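Local coordinates for protein silicatein alpha (Tethya aurantium, PDB 6ZQ3) that probably promotes silica formation in the spicules of a marine sponge, using the fold of a papain-family cysteine peptidase, at residues G88-R93 / S98-E103; E51-D56 / F75-A80; S142-F147 / G151-S156. One frame throughout, in Å; residues are numbered along the deposited sequence.

From the N terminus, interaction 2 comes first: helix 51-57 meets helix 71-80, closing a connection of 18 residues. The chain then enters the long loop between strands 84-85 and 106-108, where interaction 1 closes a short loop by joining 88-93 to 98-103. Interaction 3 follows much later, folding 151-156 back onto the short helix 143-146. The three loops follow one another in series, neither nested nor crossed. Interactions 1 and 2 nevertheless touch, through Tyr90 and Asp56, and so link the long loop to helix 51-57 of the papain-like helical domain. Interaction 3 lies on the opposite side of the molecule, in the sheet-rich domain, its centre about 34 Å from that of interaction 1.

Interaction 1: G88-R93 / S98-E103; sequences GSYPFR and SCTYQE
Tyr90 turns its CG anti to the backbone N (chi1 -156°), which carries the phenol across to the backbone of Ser98, Cys99, Thr100 and Tyr101 and makes this one side chain the bridge between the two parts of the loop. Its OH accepts a nearly straight hydrogen bond from Thr100 N, with 2.9 Å between Thr100 N and Tyr90 OH and an angle of 161° at the hydrogen. The same OH is hydrogen-bonded to Asp56 OD2, an arrangement consistent with the phenol donating a hydrogen bond to the carboxylate while it accepts from Thr100 N. Gripped by these two partners, the buried hydroxyl is held in place. Ser98 O also comes within 3.3 Å of Tyr90 OH. Further along the ring, CE2 meets the next peptide obliquely, with Tyr90 CE2 3.6 Å from Tyr101 N, and Tyr101 CB brushes the same ring carbon. Thus 98-101 meets the ring chiefly through its main chain, while Tyr90 is the one residue of 88-93 that takes part. Cys99 secures the second arm covalently through its disulfide to Cys57. Around the contact, Tyr90 rests on Gln52 and Asn53 of helix 51-57, and its carbonyl O is bonded to Ser50 OG; Gln102 N is held by Asp85 of strand 84-85, so the loop is tied both to helix 51-57 and to strand 84-85.

Interaction 2: E51-D56 / F75-A80; sequences EQNIID and FLYVVA
Glu51 opens the helical segment from which Asn53 reaches across to Tyr77, and its own carboxylate turns elsewhere, to a salt bridge with Lys18. One residue on, Gln52 faces along its own helix: its NE2 gives a hydrogen bond to Asp56 one turn later, with 3.1 Å between Gln52 NE2 and Asp56 OD2. The donor reaches the syn side of that oxygen, tilted somewhat out of the carboxylate plane. Asn53 carries the polar link between the helices. With CG anti to the backbone N (chi1 -163°), the amide reaches toward helix 71-80, and Asn53 ND2 approaches Tyr77 OH to 3.0 Å; the bend of 127° at the hydrogen makes this a weak bond. The two side chains cross at about a right angle, the amide and ring planes 71° apart, so the amide meets the phenol oxygen without stacking on the ring. The amide's stronger partner is Asp85, whose N is bound by Asn53 OD1, and this second hold probably fixes the amide's rotation, with ND2 turned to the phenol. Both helices belong to the helical domain of the papain-like fold. Ile54 supplies the apolar neighbour: its CD1 lies 4.7 Å from Val78 CG2, and the Ile54 side chain also touches Tyr27, Ala28 and Met32 of helix 26-43. At Asp56, OD1 takes a hydrogen bond from Ser97 N.

Interaction 3: S142-F147 / G151-S156; sequences SNAFRF and GVYDSS
Tyr153 lays its ring against Phe145 in a T-shaped (edge-to-face) pair, part of the sheet-rich domain of the papain-like fold. The edge of Phe145 points at the face of Tyr153: the ring centroids are 5.8 Å apart, the planes stand at 82°, and Phe145 CD1 sits 4.3 Å above the Tyr153 plane, offset toward the rim. The phenol is brought there by CG lying anti to the backbone N of Tyr153 (chi1 -173°), and its own edge then slides along the first turn of helix 143-146. Tyr153 CE1 lies 3.4 Å from Phe145 N, and Ala144 CB packs on the same carbon, 3.7 Å from Tyr153 CE1. At the far end Tyr153 OH packs against two methylene groups set roughly at right angles about it, 3.5 Å from Phe145 CB and only 3.1 Å from Ser142 CB. Were Tyr153 replaced by an alanine, the edge of Phe145 would probably lose the ring it points at, and a gap would open beside Ala144 and Ser142. Further out, the tyrosine is positioned by its strand, whose backbone is bonded to Lys198 of strand 196-200, and its side chain also touches Cys207. Phe145 is met in turn by the rings of Trp187 and Trp191, so the pair extends into a larger aromatic cluster, while Trp191 NE1 also bonds to Arg146 O. Ser142, just ahead of the helix, is its N-cap, and its OG accepts the capping bond from Ala144 N, 2.8 Å from Ala144 N to Ser142 OG.

Interaction 1: G88-R93 / S98-E103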
ATOM      1  N   GLY A  88      14.602  -2.130  -9.342  1.00 62.27           N
ATOM      2  CA  GLY A  88      16.003  -2.197  -9.802  1.00 61.00           C
ATOM      3  C   GLY A  88      16.103  -1.575 -11.170  1.00 66.10           C
ATOM      4  O   GLY A  88      16.837  -0.609 -11.368  1.00 65.74           O
ATOM      5  N   SER A  89      15.293  -2.088 -12.092  1.00 65.63           N
ATOM      6  CA  SER A  89      15.329  -1.659 -13.482  1.00 66.45           C
ATOM      7  C   SER A  89      14.312  -0.556 -13.884  1.00 64.16           C
ATOM      8  O   SER A  89      14.413  -0.023 -14.988  1.00 65.68           O
ATOM      9  CB  SER A  89      15.187  -2.896 -14.383  1.00 71.12           C
ATOM     10  OG  SER A  89      16.316  -3.770 -14.230  1.00 73.95           O
ATOM     11  N   TYR A  90      13.350  -0.211 -13.020  1.00 58.77           N
ATOM     12  CA  TYR A  90      12.386   0.877 -13.304  1.00 54.62           C
ATOM     13  C   TYR A  90      12.235   1.778 -12.071  1.00 57.58           C
ATOM     14  O   TYR A  90      11.275   1.653 -11.331  1.00 57.10           O
ATOM     15  CB  TYR A  90      11.025   0.312 -13.732  1.00 51.38           C
ATOM     16  CG  TYR A  90      10.164   1.258 -14.574  1.00 53.26           C
ATOM     17  CD1 TYR A  90      10.297   2.665 -14.488  1.00 51.15           C
ATOM     18  CD2 TYR A  90       9.222   0.749 -15.471  1.00 48.82           C
ATOM     19  CE1 TYR A  90       9.515   3.515 -15.258  1.00 47.77           C
ATOM     20  CE2 TYR A  90       8.438   1.599 -16.240  1.00 49.87           C
ATOM     21  CZ  TYR A  90       8.583   2.980 -16.132  1.00 50.77           C
ATOM     22  OH  TYR A  90       7.799   3.822 -16.925  1.00 54.43           O
ATOM     23  N   PRO A  91      13.190   2.702 -11.857  1.00 64.20           N
ATOM     24  CA  PRO A  91      13.357   3.324 -10.551  1.00 61.44           C
ATOM     25  C   PRO A  91      12.567   4.597 -10.415  1.00 55.55           C
ATOM     26  O   PRO A  91      12.168   5.188 -11.414  1.00 59.51           O
ATOM     27  CB  PRO A  91      14.866   3.630 -10.503  1.00 63.48           C
ATOM     28  CG  PRO A  91      15.294   3.750 -11.938  1.00 68.17           C
ATOM     29  CD  PRO A  91      14.161   3.262 -12.822  1.00 72.19           C
ATOM     30  N   PHE A  92      12.360   5.009  -9.173  1.00 51.93           N
ATOM     31  CA  PHE A  92      11.510   6.137  -8.855  1.00 50.02           C
ATOM     32  C   PHE A  92      12.284   7.400  -9.208  1.00 52.41           C
ATOM     33  O   PHE A  92      13.434   7.543  -8.856  1.00 54.65           O
ATOM     34  CB  PHE A  92      11.116   6.091  -7.379  1.00 45.72           C
ATOM     35  CG  PHE A  92      10.054   7.079  -7.003  1.00 45.84           C
ATOM     36  CD1 PHE A  92       8.761   6.907  -7.425  1.00 47.30           C
ATOM     37  CD2 PHE A  92      10.354   8.185  -6.212  1.00 47.94           C
ATOM     38  CE1 PHE A  92       7.770   7.827  -7.095  1.00 48.26           C
ATOM     39  CE2 PHE A  92       9.368   9.106  -5.878  1.00 47.72           C
ATOM     40  CZ  PHE A  92       8.068   8.930  -6.332  1.00 44.90           C
ATOM     41  N   ARG A  93      11.656   8.276  -9.984  1.00 55.43           N
ATOM     42  CA  ARG A  93      12.307   9.507 -10.413  1.00 56.21           C
ATOM     43  C   ARG A  93      11.737  10.706  -9.677  1.00 52.88           C
ATOM     44  O   ARG A  93      12.286  11.806  -9.740  1.00 55.56           O
ATOM     45  CB  ARG A  93      12.152   9.697 -11.922  1.00 50.60           C
ATOM     46  N   SER A  98       8.155   9.295 -19.168  1.00 54.06           N
ATOM     47  CA  SER A  98       7.680   8.424 -20.231  1.00 61.35           C
ATOM     48  C   SER A  98       7.506   6.985 -19.721  1.00 59.04           C
ATOM     49  O   SER A  98       8.199   6.574 -18.784  1.00 60.09           O
ATOM     50  CB  SER A  98       8.653   8.479 -21.406  1.00 63.92           C
ATOM     51  OG  SER A  98       9.983   8.571 -20.924  1.00 69.82           O
ATOM     52  N   CYS A  99       6.557   6.242 -20.300  1.00 57.93           N
ATOM     53  CA  CYS A  99       6.375   4.844 -19.928  1.00 59.37           C
ATOM     54  C   CYS A  99       7.505   4.056 -20.572  1.00 57.71           C
ATOM     55  O   CYS A  99       7.560   3.922 -21.780  1.00 58.82           O
ATOM     56  CB  CYS A  99       5.004   4.286 -20.340  1.00 60.11           C
ATOM     57  SG  CYS A  99       4.700   2.542 -19.842  1.00 63.74           S
ATOM     58  N   THR A 100       8.427   3.563 -19.758  1.00 55.29           N
ATOM     59  CA  THR A 100       9.487   2.715 -20.267  1.00 57.19           C
ATOM     60  C   THR A 100       9.243   1.281 -19.809  1.00 52.67           C
ATOM     61  O   THR A 100      10.170   0.554 -19.537  1.00 48.66           O
ATOM     62  CB  THR A 100      10.882   3.196 -19.807  1.00 65.35           C
ATOM     63  OG1 THR A 100      10.940   4.634 -19.807  1.00 68.63           O
ATOM     64  CG2 THR A 100      11.982   2.632 -20.737  1.00 67.55           C
ATOM     65  N   TYR A 101       7.992   0.848 -19.737  1.00 54.37           N
ATOM     66  CA  TYR A 101       7.753  -0.523 -19.331  1.00 57.16           C
ATOM     67  C   TYR A 101       8.445  -1.501 -20.298  1.00 58.07           C
ATOM     68  O   TYR A 101       8.219  -1.450 -21.512  1.00 52.03           O
ATOM     69  CB  TYR A 101       6.255  -0.846 -19.238  1.00 58.00           C
ATOM     70  CG  TYR A 101       6.041  -2.321 -19.015  1.00 58.13           C
ATOM     71  CD1 TYR A 101       6.116  -2.858 -17.739  1.00 56.40           C
ATOM     72  CD2 TYR A 101       5.832  -3.190 -20.084  1.00 59.92           C
ATOM     73  CE1 TYR A 101       5.931  -4.202 -17.515  1.00 56.18           C
ATOM     74  CE2 TYR A 101       5.652  -4.552 -19.871  1.00 61.63           C
ATOM     75  CZ  TYR A 101       5.704  -5.052 -18.578  1.00 62.86           C
ATOM     76  OH  TYR A 101       5.533  -6.407 -18.324  1.00 72.37           O
ATOM     77  N   GLN A 102       9.260  -2.391 -19.729  1.00 60.41           N
ATOM     78  CA  GLN A 102       9.979  -3.445 -20.464  1.00 63.13           C
ATOM     79  C   GLN A 102       9.618  -4.844 -19.919  1.00 61.43           C
ATOM     80  O   GLN A 102       9.773  -5.121 -18.728  1.00 58.64           O
ATOM     81  CB  GLN A 102      11.500  -3.228 -20.337  1.00 63.49           C
ATOM     82  N   GLU A 103       9.143  -5.720 -20.796  1.00 63.26           N
ATOM     83  CA  GLU A 103       8.817  -7.118 -20.435  1.00 67.10           C
ATOM     84  C   GLU A 103       9.998  -7.882 -19.800  1.00 68.95           C
ATOM     85  O   GLU A 103       9.797  -8.645 -18.854  1.00 74.93           O
ATOM     86  CB  GLU A 103       8.298  -7.883 -21.673  1.00 62.97           C
TER

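Interaction 2: E51-D56 / F75-A80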
ATOM      1  N   GLU A  51       7.005   1.432  -8.528  1.00 44.74           N
ATOM      2  CA  GLU A  51       5.926   2.382  -8.420  1.00 45.19           C
ATOM      3  C   GLU A  51       5.977   3.391  -9.560  1.00 45.54           C
ATOM      4  O   GLU A  51       4.972   4.036  -9.864  1.00 48.31           O
ATOM      5  CB  GLU A  51       6.051   3.152  -7.116  1.00 50.67           C
ATOM      6  CG  GLU A  51       5.907   2.315  -5.861  1.00 57.15           C
ATOM      7  CD  GLU A  51       7.212   1.716  -5.368  1.00 62.48           C
ATOM      8  OE1 GLU A  51       8.276   2.099  -5.905  1.00 69.03           O
ATOM      9  OE2 GLU A  51       7.166   0.856  -4.452  1.00 66.52           O
ATOM     10  N   GLN A  52       7.155   3.573 -10.149  1.00 40.93           N
ATOM     11  CA  GLN A  52       7.328   4.509 -11.237  1.00 41.55           C
ATOM     12  C   GLN A  52       6.595   3.975 -12.464  1.00 45.49           C
ATOM     13  O   GLN A  52       5.978   4.737 -13.252  1.00 42.39           O
ATOM     14  CB  GLN A  52       8.827   4.650 -11.505  1.00 43.43           C
ATOM     15  CG  GLN A  52       9.210   5.750 -12.490  1.00 45.35           C
ATOM     16  CD  GLN A  52       8.657   7.114 -12.145  1.00 46.73           C
ATOM     17  OE1 GLN A  52       8.632   7.519 -10.990  1.00 49.26           O
ATOM     18  NE2 GLN A  52       8.213   7.841 -13.163  1.00 55.84           N
ATOM     19  N   ASN A  53       6.676   2.649 -12.617  1.00 43.84           N
ATOM     20  CA  ASN A  53       5.983   1.931 -13.690  1.00 46.33           C
ATOM     21  C   ASN A  53       4.503   2.267 -13.660  1.00 47.42           C
ATOM     22  O   ASN A  53       3.931   2.608 -14.687  1.00 51.95           O
ATOM     23  CB  ASN A  53       6.195   0.424 -13.509  1.00 46.18           C
ATOM     24  CG  ASN A  53       5.882  -0.366 -14.737  1.00 44.56           C
ATOM     25  OD1 ASN A  53       6.306  -1.504 -14.864  1.00 44.49           O
ATOM     26  ND2 ASN A  53       5.137   0.227 -15.649  1.00 48.49           N
ATOM     27  N   ILE A  54       3.909   2.194 -12.468  1.00 46.12           N
ATOM     28  CA  ILE A  54       2.492   2.458 -12.285  1.00 50.65           C
ATOM     29  C   ILE A  54       2.197   3.931 -12.541  1.00 51.51           C
ATOM     30  O   ILE A  54       1.151   4.279 -13.103  1.00 53.57           O
ATOM     31  CB  ILE A  54       2.013   2.113 -10.855  1.00 49.66           C
ATOM     32  CG1 ILE A  54       1.674   0.638 -10.715  1.00 58.36           C
ATOM     33  CG2 ILE A  54       0.744   2.859 -10.524  1.00 50.30           C
ATOM     34  CD1 ILE A  54       2.852  -0.282 -10.867  1.00 62.88           C
ATOM     35  N   ILE A  55       3.094   4.802 -12.100  1.00 48.19           N
ATOM     36  CA  ILE A  55       2.874   6.242 -12.284  1.00 51.37           C
ATOM     37  C   ILE A  55       2.903   6.612 -13.758  1.00 46.65           C
ATOM     38  O   ILE A  55       1.961   7.228 -14.256  1.00 40.01           O
ATOM     39  CB  ILE A  55       3.880   7.103 -11.484  1.00 51.65           C
ATOM     40  CG1 ILE A  55       3.484   7.090 -10.009  1.00 51.15           C
ATOM     41  CG2 ILE A  55       3.882   8.545 -11.977  1.00 53.10           C
ATOM     42  CD1 ILE A  55       4.647   7.245  -9.052  1.00 55.25           C
ATOM     43  N   ASP A  56       3.971   6.220 -14.445  1.00 44.98           N
ATOM     44  CA  ASP A  56       4.089   6.512 -15.861  1.00 47.16           C
ATOM     45  C   ASP A  56       2.989   5.909 -16.740  1.00 48.23           C
ATOM     46  O   ASP A  56       2.581   6.559 -17.707  1.00 56.62           O
ATOM     47  CB  ASP A  56       5.447   6.059 -16.398  1.00 47.42           C
ATOM     48  CG  ASP A  56       6.581   6.775 -15.747  1.00 46.87           C
ATOM     49  OD1 ASP A  56       6.325   7.833 -15.122  1.00 44.05           O
ATOM     50  OD2 ASP A  56       7.725   6.287 -15.846  1.00 48.10           O
ATOM     51  N   PHE A  75      -4.060  -2.007 -10.061  1.00 48.84           N
ATOM     52  CA  PHE A  75      -4.128  -3.453 -10.227  1.00 46.54           C
ATOM     53  C   PHE A  75      -4.611  -3.865 -11.636  1.00 45.83           C
ATOM     54  O   PHE A  75      -4.080  -4.823 -12.215  1.00 45.54           O
ATOM     55  CB  PHE A  75      -5.032  -4.048  -9.160  1.00 43.96           C
ATOM     56  CG  PHE A  75      -4.471  -3.984  -7.768  1.00 46.71           C
ATOM     57  CD1 PHE A  75      -3.128  -4.203  -7.521  1.00 50.26           C
ATOM     58  CD2 PHE A  75      -5.307  -3.786  -6.692  1.00 48.34           C
ATOM     59  CE1 PHE A  75      -2.626  -4.182  -6.231  1.00 52.58           C
ATOM     60  CE2 PHE A  75      -4.812  -3.777  -5.398  1.00 50.28           C
ATOM     61  CZ  PHE A  75      -3.467  -3.968  -5.167  1.00 51.64           C
ATOM     62  N   LEU A  76      -5.606  -3.146 -12.160  1.00 44.55           N
ATOM     63  CA  LEU A  76      -6.128  -3.315 -13.542  1.00 48.56           C
ATOM     64  C   LEU A  76      -5.013  -3.134 -14.584  1.00 49.14           C
ATOM     65  O   LEU A  76      -4.810  -3.979 -15.452  1.00 49.28           O
ATOM     66  CB  LEU A  76      -7.228  -2.275 -13.781  1.00 53.48           C
ATOM     67  CG  LEU A  76      -8.399  -2.505 -14.728  1.00 61.30           C
ATOM     68  CD1 LEU A  76      -8.958  -3.924 -14.614  1.00 66.56           C
ATOM     69  CD2 LEU A  76      -9.488  -1.476 -14.416  1.00 61.58           C
ATOM     70  N   TYR A  77      -4.263  -2.037 -14.466  1.00 46.56           N
ATOM     71  CA  TYR A  77      -3.063  -1.863 -15.256  1.00 45.96           C
ATOM     72  C   TYR A  77      -2.145  -3.095 -15.170  1.00 44.01           C
ATOM     73  O   TYR A  77      -1.785  -3.671 -16.185  1.00 42.60           O
ATOM     74  CB  TYR A  77      -2.286  -0.622 -14.822  1.00 48.78           C
ATOM     75  CG  TYR A  77      -0.929  -0.585 -15.484  1.00 49.99           C
ATOM     76  CD1 TYR A  77      -0.791  -0.171 -16.798  1.00 47.22           C
ATOM     77  CD2 TYR A  77       0.201  -1.028 -14.820  1.00 48.93           C
ATOM     78  CE1 TYR A  77       0.443  -0.160 -17.409  1.00 46.77           C
ATOM     79  CE2 TYR A  77       1.435  -1.031 -15.436  1.00 48.51           C
ATOM     80  CZ  TYR A  77       1.547  -0.596 -16.730  1.00 47.12           C
ATOM     81  OH  TYR A  77       2.781  -0.581 -17.335  1.00 49.80           O
ATOM     82  N   VAL A  78      -1.762  -3.515 -13.970  1.00 45.52           N
ATOM     83  CA  VAL A  78      -0.921  -4.711 -13.879  1.00 45.93           C
ATOM     84  C   VAL A  78      -1.534  -5.910 -14.610  1.00 48.79           C
ATOM     85  O   VAL A  78      -0.808  -6.607 -15.316  1.00 48.26           O
ATOM     86  CB  VAL A  78      -0.592  -5.115 -12.441  1.00 47.37           C
ATOM     87  CG1 VAL A  78       0.286  -6.357 -12.430  1.00 42.39           C
ATOM     88  CG2 VAL A  78       0.133  -3.973 -11.712  1.00 51.51           C
ATOM     89  N   VAL A  79      -2.844  -6.154 -14.436  1.00 51.12           N
ATOM     90  CA  VAL A  79      -3.515  -7.338 -15.023  1.00 48.42           C
ATOM     91  C   VAL A  79      -3.559  -7.215 -16.570  1.00 48.12           C
ATOM     92  O   VAL A  79      -3.142  -8.135 -17.283  1.00 41.21           O
ATOM     93  CB  VAL A  79      -4.976  -7.523 -14.493  1.00 51.17           C
ATOM     94  CG1 VAL A  79      -5.696  -8.678 -15.213  1.00 49.91           C
ATOM     95  CG2 VAL A  79      -5.028  -7.729 -12.986  1.00 52.45           C
ATOM     96  N   ALA A  80      -4.058  -6.072 -17.053  1.00 43.00           N
ATOM     97  CA  ALA A  80      -4.144  -5.757 -18.482  1.00 48.10           C
ATOM     98  C   ALA A  80      -2.775  -5.731 -19.148  1.00 51.85           C
ATOM     99  O   ALA A  80      -2.629  -6.173 -20.283  1.00 56.68           O
ATOM    100  CB  ALA A  80      -4.850  -4.407 -18.694  1.00 48.81           C
TER

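Interaction 3: S142-F147 / G151-S156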
ATOM      1  N   SER A 142      -5.416  15.228   9.295  1.00 59.04           N
ATOM      2  CA  SER A 142      -4.912  15.787  10.539  1.00 51.21           C
ATOM      3  C   SER A 142      -3.419  16.142  10.524  1.00 55.39           C
ATOM      4  O   SER A 142      -2.569  15.436   9.960  1.00 55.92           O
ATOM      5  CB  SER A 142      -5.174  14.809  11.687  1.00 50.77           C
ATOM      6  OG  SER A 142      -4.606  15.257  12.917  1.00 51.18           O
ATOM      7  N   ASN A 143      -3.109  17.224  11.227  1.00 57.40           N
ATOM      8  CA  ASN A 143      -1.752  17.631  11.452  1.00 54.80           C
ATOM      9  C   ASN A 143      -1.039  16.575  12.300  1.00 50.23           C
ATOM     10  O   ASN A 143       0.193  16.460  12.295  1.00 43.77           O
ATOM     11  CB  ASN A 143      -1.782  18.975  12.148  1.00 62.63           C
ATOM     12  CG  ASN A 143      -0.526  19.779  11.925  1.00 70.89           C
ATOM     13  OD1 ASN A 143       0.035  19.767  10.837  1.00 74.00           O
ATOM     14  ND2 ASN A 143      -0.091  20.514  12.959  1.00 73.84           N
ATOM     15  N   ALA A 144      -1.831  15.795  13.023  1.00 48.37           N
ATOM     16  CA  ALA A 144      -1.295  14.763  13.898  1.00 52.37           C
ATOM     17  C   ALA A 144      -0.726  13.623  13.080  1.00 53.14           C
ATOM     18  O   ALA A 144       0.338  13.063  13.420  1.00 51.04           O
ATOM     19  CB  ALA A 144      -2.377  14.259  14.852  1.00 53.79           C
ATOM     20  N   PHE A 145      -1.452  13.274  12.015  1.00 50.09           N
ATOM     21  CA  PHE A 145      -0.956  12.322  11.029  1.00 47.36           C
ATOM     22  C   PHE A 145       0.219  12.883  10.228  1.00 42.48           C
ATOM     23  O   PHE A 145       1.278  12.263  10.097  1.00 40.83           O
ATOM     24  CB  PHE A 145      -2.061  11.932  10.041  1.00 50.98           C
ATOM     25  CG  PHE A 145      -1.651  10.802   9.141  1.00 50.29           C
ATOM     26  CD1 PHE A 145      -1.779   9.489   9.574  1.00 44.83           C
ATOM     27  CD2 PHE A 145      -1.048  11.057   7.905  1.00 46.48           C
ATOM     28  CE1 PHE A 145      -1.360   8.463   8.783  1.00 45.23           C
ATOM     29  CE2 PHE A 145      -0.633  10.023   7.116  1.00 42.43           C
ATOM     30  CZ  PHE A 145      -0.788   8.732   7.551  1.00 44.79           C
ATOM     31  N   ARG A 146       0.014  14.057   9.670  1.00 39.71           N
ATOM     32  CA  ARG A 146       1.044  14.709   8.893  1.00 44.92           C
ATOM     33  C   ARG A 146       2.343  14.756   9.663  1.00 45.63           C
ATOM     34  O   ARG A 146       3.392  14.528   9.102  1.00 47.65           O
ATOM     35  CB  ARG A 146       0.555  16.108   8.534  1.00 53.15           C
ATOM     36  CG  ARG A 146       1.387  16.874   7.519  1.00 62.10           C
ATOM     37  CD  ARG A 146       2.141  17.998   8.197  1.00 72.64           C
ATOM     38  NE  ARG A 146       2.286  19.226   7.410  1.00 80.55           N
ATOM     39  CZ  ARG A 146       3.031  19.350   6.317  1.00 84.57           C
ATOM     40  NH1 ARG A 146       3.665  18.304   5.804  1.00 89.52           N
ATOM     41  NH2 ARG A 146       3.112  20.527   5.715  1.00 83.09           N
ATOM     42  N   PHE A 147       2.255  14.998  10.970  1.00 51.81           N
ATOM     43  CA  PHE A 147       3.423  15.012  11.863  1.00 53.84           C
ATOM     44  C   PHE A 147       3.464  13.909  12.918  1.00 51.65           C
ATOM     45  O   PHE A 147       4.036  14.096  13.969  1.00 49.24           O
ATOM     46  CB  PHE A 147       3.496  16.362  12.568  1.00 50.90           C
ATOM     47  CG  PHE A 147       3.777  17.499  11.637  1.00 50.30           C
ATOM     48  CD1 PHE A 147       4.947  17.509  10.888  1.00 50.46           C
ATOM     49  CD2 PHE A 147       2.875  18.561  11.512  1.00 48.35           C
ATOM     50  CE1 PHE A 147       5.221  18.550  10.018  1.00 53.42           C
ATOM     51  CE2 PHE A 147       3.143  19.609  10.670  1.00 48.26           C
ATOM     52  CZ  PHE A 147       4.311  19.607   9.915  1.00 55.87           C
ATOM     53  N   GLY A 151       3.903   6.136  18.943  1.00 50.24           N
ATOM     54  CA  GLY A 151       2.669   5.752  19.641  1.00 48.46           C
ATOM     55  C   GLY A 151       1.532   5.316  18.729  1.00 53.58           C
ATOM     56  O   GLY A 151       1.704   5.206  17.498  1.00 53.29           O
ATOM     57  N   VAL A 152       0.368   5.051  19.335  1.00 56.35           N
ATOM     58  CA  VAL A 152      -0.842   4.654  18.597  1.00 58.78           C
ATOM     59  C   VAL A 152      -1.657   5.893  18.236  1.00 53.43           C
ATOM     60  O   VAL A 152      -2.098   6.631  19.100  1.00 57.39           O
ATOM     61  CB  VAL A 152      -1.724   3.653  19.398  1.00 65.33           C
ATOM     62  CG1 VAL A 152      -3.099   3.475  18.760  1.00 65.18           C
ATOM     63  CG2 VAL A 152      -1.041   2.292  19.515  1.00 67.33           C
ATOM     64  N   TYR A 153      -1.846   6.097  16.942  1.00 55.42           N
ATOM     65  CA  TYR A 153      -2.651   7.185  16.428  1.00 55.37           C
ATOM     66  C   TYR A 153      -4.099   6.854  16.719  1.00 58.73           C
ATOM     67  O   TYR A 153      -4.592   5.768  16.378  1.00 63.60           O
ATOM     68  CB  TYR A 153      -2.415   7.307  14.936  1.00 54.05           C
ATOM     69  CG  TYR A 153      -3.051   8.488  14.265  1.00 53.65           C
ATOM     70  CD1 TYR A 153      -2.461   9.732  14.332  1.00 55.65           C
ATOM     71  CD2 TYR A 153      -4.223   8.350  13.500  1.00 53.16           C
ATOM     72  CE1 TYR A 153      -3.022  10.826  13.698  1.00 54.81           C
ATOM     73  CE2 TYR A 153      -4.787   9.441  12.858  1.00 49.23           C
ATOM     74  CZ  TYR A 153      -4.171  10.671  12.956  1.00 51.31           C
ATOM     75  OH  TYR A 153      -4.709  11.769  12.330  1.00 58.07           O
ATOM     76  N   ASP A 154      -4.776   7.789  17.365  1.00 59.38           N
ATOM     77  CA  ASP A 154      -6.118   7.558  17.873  1.00 59.03           C
ATOM     78  C   ASP A 154      -6.797   8.907  17.844  1.00 62.01           C
ATOM     79  O   ASP A 154      -6.800   9.631  18.831  1.00 71.90           O
ATOM     80  CB  ASP A 154      -6.021   7.000  19.290  1.00 62.32           C
ATOM     81  CG  ASP A 154      -7.294   6.322  19.760  1.00 61.34           C
ATOM     82  OD1 ASP A 154      -8.385   6.494  19.167  1.00 57.75           O
ATOM     83  OD2 ASP A 154      -7.179   5.599  20.759  1.00 67.18           O
ATOM     84  N   SER A 155      -7.316   9.250  16.673  1.00 64.94           N
ATOM     85  CA  SER A 155      -7.753  10.595  16.358  1.00 67.55           C
ATOM     86  C   SER A 155      -9.263  10.717  16.557  1.00 67.37           C
ATOM     87  O   SER A 155     -10.037   9.844  16.171  1.00 65.30           O
ATOM     88  CB  SER A 155      -7.369  10.938  14.909  1.00 72.76           C
ATOM     89  OG  SER A 155      -7.813  12.229  14.498  1.00 73.69           O
ATOM     90  N   SER A 156      -9.660  11.826  17.158  1.00 68.06           N
ATOM     91  CA  SER A 156     -11.056  12.149  17.392  1.00 73.30           C
ATOM     92  C   SER A 156     -11.680  12.793  16.147  1.00 73.74           C
ATOM     93  O   SER A 156     -12.861  12.618  15.885  1.00 69.81           O
ATOM     94  CB  SER A 156     -11.157  13.111  18.592  1.00 75.27           C
ATOM     95  OG  SER A 156     -10.065  12.928  19.493  1.00 73.92           O
TER